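Local structure of peridinin-chlorophyll A protein (Amphidinium carterae, 2C9E) at residues 56-61 / 98-103. The protein probably serves as a water-soluble light-harvesting antenna that captures blue-green light with bound peridinin and chlorophyll a. Sequence-based numbering, arbitrary orientation.
Sequences LTMDPK and ARMIAS. With PID (peridinin), chain F.
With chi1 at 71°, Ser-103 OG sits in the crowded position between its own backbone N and carbonyl carbon, and this places it between two backbone groups. The contact joins the C-terminal end of helix 87-102 to the N-cap of helix 60-77, within the all-helical fold that encloses the pigments. Asp-59 N donates to Ser-103 OG at 3.0 Å, and an N-H...O angle of 174° makes the bond almost straight. Ser-103 OG in turn donates to Met-100 O at 2.8 Å, in the carbonyl plane and on a lone pair; Ser-103 N also reaches that oxygen, so two donors grip it. An alanine here would remove OG, and with it both the acceptor for Asp-59 N and the donor to Met-100 O, and would probably loosen the join between the two helix ends. Asp-59, its CG anti to the backbone N, caps helix 60-77: its OD1 accepts from Lys-61 N at 3.0 Å, from above the carboxylate plane, and also forms a salt bridge with Lys-61 NZ, whose hydrogen bond is weak.

A second, apolar junction is made by two methionines that cross obliquely. Met-58 runs extended beyond CG, whereas Met-100 bends at chi3 (87°), which brings its CE within 3.7 Å of Met-58 SD. Both residues line the pocket of one peridinin, and Met-100 also touches a chlorophyll a, so the two methionine side chains carry the junction up to the pigments. Ile-101, whose CB points away from segment 56-61, touches another peridinin, its CD1 lying 3.4 Å from C12 of that carotenoid.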
ATOM      1  N   LEU A  56      10.418  -3.242  -5.520  1.00 23.40           N
ATOM      2  CA  LEU A  56      11.140  -2.864  -6.729  1.00 24.76           C
ATOM      3  C   LEU A  56      12.098  -3.948  -7.207  1.00 24.64           C
ATOM      4  O   LEU A  56      12.691  -3.811  -8.256  1.00 25.59           O
ATOM      5  CB  LEU A  56      11.896  -1.542  -6.509  1.00 24.21           C
ATOM      6  CG  LEU A  56      11.048  -0.276  -6.723  1.00 25.46           C
ATOM      7  CD1 LEU A  56      11.840   0.997  -6.388  1.00 25.79           C
ATOM      8  CD2 LEU A  56      10.610  -0.204  -8.146  1.00 22.39           C
ATOM      9  N   THR A  57      12.224  -5.042  -6.465  1.00 26.23           N
ATOM     10  CA  THR A  57      13.115  -6.129  -6.888  1.00 27.16           C
ATOM     11  C   THR A  57      12.316  -7.264  -7.542  1.00 28.01           C
ATOM     12  O   THR A  57      12.888  -8.161  -8.142  1.00 28.06           O
ATOM     13  CB  THR A  57      13.907  -6.755  -5.709  1.00 27.68           C
ATOM     14  OG1 THR A  57      12.996  -7.349  -4.764  1.00 26.13           O
ATOM     15  CG2 THR A  57      14.795  -5.715  -5.023  1.00 26.90           C
ATOM     16  N   MET A  58      10.990  -7.201  -7.428  1.00 27.78           N
ATOM     17  CA  MET A  58      10.088  -8.222  -7.956  1.00 27.07           C
ATOM     18  C   MET A  58       9.830  -8.158  -9.454  1.00 28.50           C
ATOM     19  O   MET A  58      10.006  -7.114 -10.095  1.00 29.24           O
ATOM     20  CB  MET A  58       8.749  -8.128  -7.228  1.00 24.42           C
ATOM     21  CG  MET A  58       8.848  -8.476  -5.718  1.00 25.15           C
ATOM     22  SD  MET A  58       7.326  -8.042  -4.786  1.00 22.57           S
ATOM     23  CE  MET A  58       7.709  -8.710  -3.160  1.00 21.30           C
ATOM     24  N   ASP A  59       9.382  -9.281  -9.994  1.00 28.20           N
ATOM     25  CA  ASP A  59       9.045  -9.410 -11.396  1.00 29.45           C
ATOM     26  C   ASP A  59       7.683  -8.712 -11.617  1.00 31.10           C
ATOM     27  O   ASP A  59       6.642  -9.179 -11.153  1.00 31.58           O
ATOM     28  CB  ASP A  59       8.955 -10.894 -11.698  1.00 30.49           C
ATOM     29  CG  ASP A  59       8.593 -11.186 -13.134  1.00 30.99           C
ATOM     30  OD1 ASP A  59       8.115 -10.293 -13.854  1.00 28.93           O
ATOM     31  OD2 ASP A  59       8.783 -12.349 -13.532  1.00 33.88           O
ATOM     32  N   PRO A  60       7.668  -7.592 -12.349  1.00 31.23           N
ATOM     33  CA  PRO A  60       6.381  -6.927 -12.548  1.00 31.42           C
ATOM     34  C   PRO A  60       5.223  -7.831 -13.015  1.00 32.25           C
ATOM     35  O   PRO A  60       4.051  -7.606 -12.645  1.00 30.36           O
ATOM     36  CB  PRO A  60       6.710  -5.815 -13.564  1.00 32.62           C
ATOM     37  CG  PRO A  60       8.214  -5.545 -13.338  1.00 31.18           C
ATOM     38  CD  PRO A  60       8.757  -6.934 -13.106  1.00 31.26           C
ATOM     39  N   LYS A  61       5.522  -8.832 -13.841  1.00 32.25           N
ATOM     40  CA  LYS A  61       4.442  -9.715 -14.314  1.00 32.62           C
ATOM     41  C   LYS A  61       3.772 -10.425 -13.142  1.00 31.38           C
ATOM     42  O   LYS A  61       2.545 -10.580 -13.103  1.00 31.44           O
ATOM     43  CB  LYS A  61       4.970 -10.762 -15.322  1.00 35.25           C
ATOM     44  CG  LYS A  61       5.313 -10.198 -16.742  1.00 39.02           C
ATOM     45  CD  LYS A  61       6.849 -10.266 -17.079  1.00 42.96           C
ATOM     46  CE  LYS A  61       7.625  -9.009 -16.577  1.00 44.13           C
ATOM     47  NZ  LYS A  61       9.109  -9.174 -16.519  1.00 42.92           N
ATOM     48  N   ALA A  98       2.996 -16.362  -3.471  1.00 21.92           N
ATOM     49  CA  ALA A  98       4.159 -17.194  -3.288  1.00 21.83           C
ATOM     50  C   ALA A  98       5.062 -17.044  -4.483  1.00 21.23           C
ATOM     51  O   ALA A  98       6.271 -16.957  -4.346  1.00 20.15           O
ATOM     52  CB  ALA A  98       3.733 -18.708  -3.062  1.00 22.85           C
ATOM     53  N   ARG A  99       4.462 -16.997  -5.666  1.00 22.87           N
ATOM     54  CA  ARG A  99       5.233 -16.853  -6.888  1.00 24.32           C
ATOM     55  C   ARG A  99       5.837 -15.452  -6.980  1.00 25.58           C
ATOM     56  O   ARG A  99       6.992 -15.288  -7.386  1.00 25.03           O
ATOM     57  CB  ARG A  99       4.350 -17.215  -8.112  1.00 24.93           C
ATOM     58  CG  ARG A  99       4.047 -18.738  -8.118  1.00 24.79           C
ATOM     59  CD  ARG A  99       3.319 -19.275  -9.348  1.00 27.34           C
ATOM     60  NE  ARG A  99       2.908 -20.692  -9.166  1.00 28.95           N
ATOM     61  CZ  ARG A  99       3.730 -21.739  -9.010  1.00 27.96           C
ATOM     62  NH1 ARG A  99       5.052 -21.618  -9.010  1.00 27.59           N
ATOM     63  NH2 ARG A  99       3.213 -22.931  -8.831  1.00 30.04           N
ATOM     64  N   MET A 100       5.085 -14.434  -6.556  1.00 23.70           N
ATOM     65  CA  MET A 100       5.648 -13.117  -6.624  1.00 22.27           C
ATOM     66  C   MET A 100       6.813 -13.011  -5.638  1.00 23.34           C
ATOM     67  O   MET A 100       7.818 -12.337  -5.925  1.00 23.18           O
ATOM     68  CB  MET A 100       4.582 -12.069  -6.328  1.00 21.59           C
ATOM     69  CG  MET A 100       5.089 -10.622  -6.326  1.00 19.45           C
ATOM     70  SD  MET A 100       3.737  -9.572  -5.579  1.00 22.26           S
ATOM     71  CE  MET A 100       4.136  -9.704  -3.749  1.00 19.39           C
ATOM     72  N   ILE A 101       6.706 -13.649  -4.474  1.00 22.13           N
ATOM     73  CA  ILE A 101       7.809 -13.549  -3.513  1.00 22.45           C
ATOM     74  C   ILE A 101       9.050 -14.327  -3.992  1.00 24.55           C
ATOM     75  O   ILE A 101      10.203 -13.998  -3.636  1.00 23.70           O
ATOM     76  CB  ILE A 101       7.379 -14.030  -2.089  1.00 20.37           C
ATOM     77  CG1 ILE A 101       6.291 -13.089  -1.581  1.00 18.58           C
ATOM     78  CG2 ILE A 101       8.585 -14.065  -1.127  1.00 17.31           C
ATOM     79  CD1 ILE A 101       5.655 -13.529  -0.362  1.00 16.33           C
ATOM     80  N   ALA A 102       8.811 -15.349  -4.806  1.00 25.01           N
ATOM     81  CA  ALA A 102       9.920 -16.133  -5.339  1.00 25.98           C
ATOM     82  C   ALA A 102      10.785 -15.251  -6.269  1.00 26.36           C
ATOM     83  O   ALA A 102      11.955 -15.507  -6.476  1.00 25.40           O
ATOM     84  CB  ALA A 102       9.380 -17.369  -6.095  1.00 23.80           C
ATOM     85  N   SER A 103      10.205 -14.200  -6.828  1.00 27.28           N
ATOM     86  CA  SER A 103      10.996 -13.341  -7.699  1.00 27.96           C
ATOM     87  C   SER A 103      11.698 -12.208  -6.944  1.00 28.27           C
ATOM     88  O   SER A 103      12.447 -11.450  -7.530  1.00 29.45           O
ATOM     89  CB  SER A 103      10.109 -12.716  -8.782  1.00 27.24           C
ATOM     90  OG  SER A 103       9.248 -11.729  -8.217  1.00 25.75           O
TER
HETATM   91  C1  PID F1331      12.029 -16.257   3.819  1.00 22.03           C
HETATM   92  C2  PID F1331      13.521 -16.608   3.825  1.00 22.90           C
HETATM   93  C3  PID F1331      14.230 -15.900   2.667  1.00 24.09           C
HETATM   94  C4  PID F1331      13.610 -16.394   1.357  1.00 22.27           C
HETATM   95  C5  PID F1331      12.149 -15.965   1.181  1.00 23.00           C
HETATM   96  C6  PID F1331      11.324 -16.000   2.483  1.00 22.31           C
HETATM   97  C7  PID F1331       9.947 -16.177   2.304  1.00 22.50           C
HETATM   98  C8  PID F1331       8.931 -15.383   2.842  1.00 21.72           C
HETATM   99  C9  PID F1331       7.563 -15.567   2.618  1.00 22.43           C
HETATM  100  C10 PID F1331       6.949 -16.540   1.837  1.00 24.68           C
HETATM  101  C11 PID F1331       6.581 -14.772   3.048  1.00 23.94           C
HETATM  102  C12 PID F1331       5.407 -15.196   2.567  1.00 23.98           C
HETATM  103  C13 PID F1331       4.172 -14.590   2.805  1.00 23.11           C
HETATM  104  C14 PID F1331       2.926 -14.992   2.318  1.00 23.64           C
HETATM  105  C15 PID F1331       1.790 -14.252   2.658  1.00 23.07           C
HETATM  106  C16 PID F1331       0.486 -14.511   2.237  1.00 19.62           C
HETATM  107  C17 PID F1331      -0.584 -13.701   2.618  1.00 18.95           C
HETATM  108  C18 PID F1331      -1.885 -13.933   2.170  1.00 16.53           C
HETATM  109  C19 PID F1331      -2.981 -13.140   2.503  1.00 16.34           C
HETATM  110  C20 PID F1331      -4.233 -13.437   1.959  1.00 16.52           C
HETATM  111  C21 PID F1331      -5.407 -12.711   2.165  1.00 17.27           C
HETATM  112  C22 PID F1331      -6.583 -13.106   1.525  1.00 16.69           C
HETATM  113  C23 PID F1331      -7.702 -12.445   1.658  1.00 17.43           C
HETATM  114  C24 PID F1331      -8.789 -11.722   1.747  1.00 17.70           C
HETATM  115  C25 PID F1331      -9.078 -10.548   0.798  1.00 17.30           C
HETATM  116  C26 PID F1331      -9.270  -9.285   1.644  1.00 17.56           C
HETATM  117  C27 PID F1331     -10.295  -9.470   2.770  1.00 19.05           C
HETATM  118  C28 PID F1331      -9.978 -10.681   3.657  1.00 18.81           C
HETATM  119  C29 PID F1331      -9.828 -11.972   2.842  1.00 19.22           C
HETATM  120  C30 PID F1331     -10.906  -7.217   3.231  1.00 21.15           C
HETATM  121  C31 PID F1331     -10.943  -5.995   4.152  1.00 19.20           C
HETATM  122  CM1 PID F1331      11.251 -16.849   4.996  1.00 22.74           C
HETATM  123  CM2 PID F1331      11.552 -16.894   0.119  1.00 20.10           C
HETATM  124  CM3 PID F1331      12.173 -14.546   0.609  1.00 21.87           C
HETATM  125  CM4 PID F1331       2.798 -16.217   1.408  1.00 22.57           C
HETATM  126  CM5 PID F1331      -5.420 -11.461   3.054  1.00 16.02           C
HETATM  127  CM6 PID F1331      -7.896 -10.288  -0.140  1.00 19.16           C
HETATM  128  CM7 PID F1331     -10.314 -10.839  -0.056  1.00 18.91           C
HETATM  129  CM8 PID F1331      -9.385 -13.118   3.758  1.00 17.87           C
HETATM  130  O1  PID F1331      11.660 -14.940   3.398  1.00 20.65           O
HETATM  131  O2  PID F1331      15.626 -16.218   2.663  1.00 27.21           O
HETATM  132  O3  PID F1331       7.517 -17.450   1.237  1.00 26.72           O
HETATM  133  O4  PID F1331       5.601 -16.312   1.803  1.00 23.78           O
HETATM  134  O5  PID F1331     -11.068 -12.281   2.191  1.00 19.78           O
HETATM  135  O6  PID F1331     -10.205  -8.316   3.622  1.00 21.13           O
HETATM  136  O7  PID F1331     -11.560  -7.220   2.190  1.00 24.10           O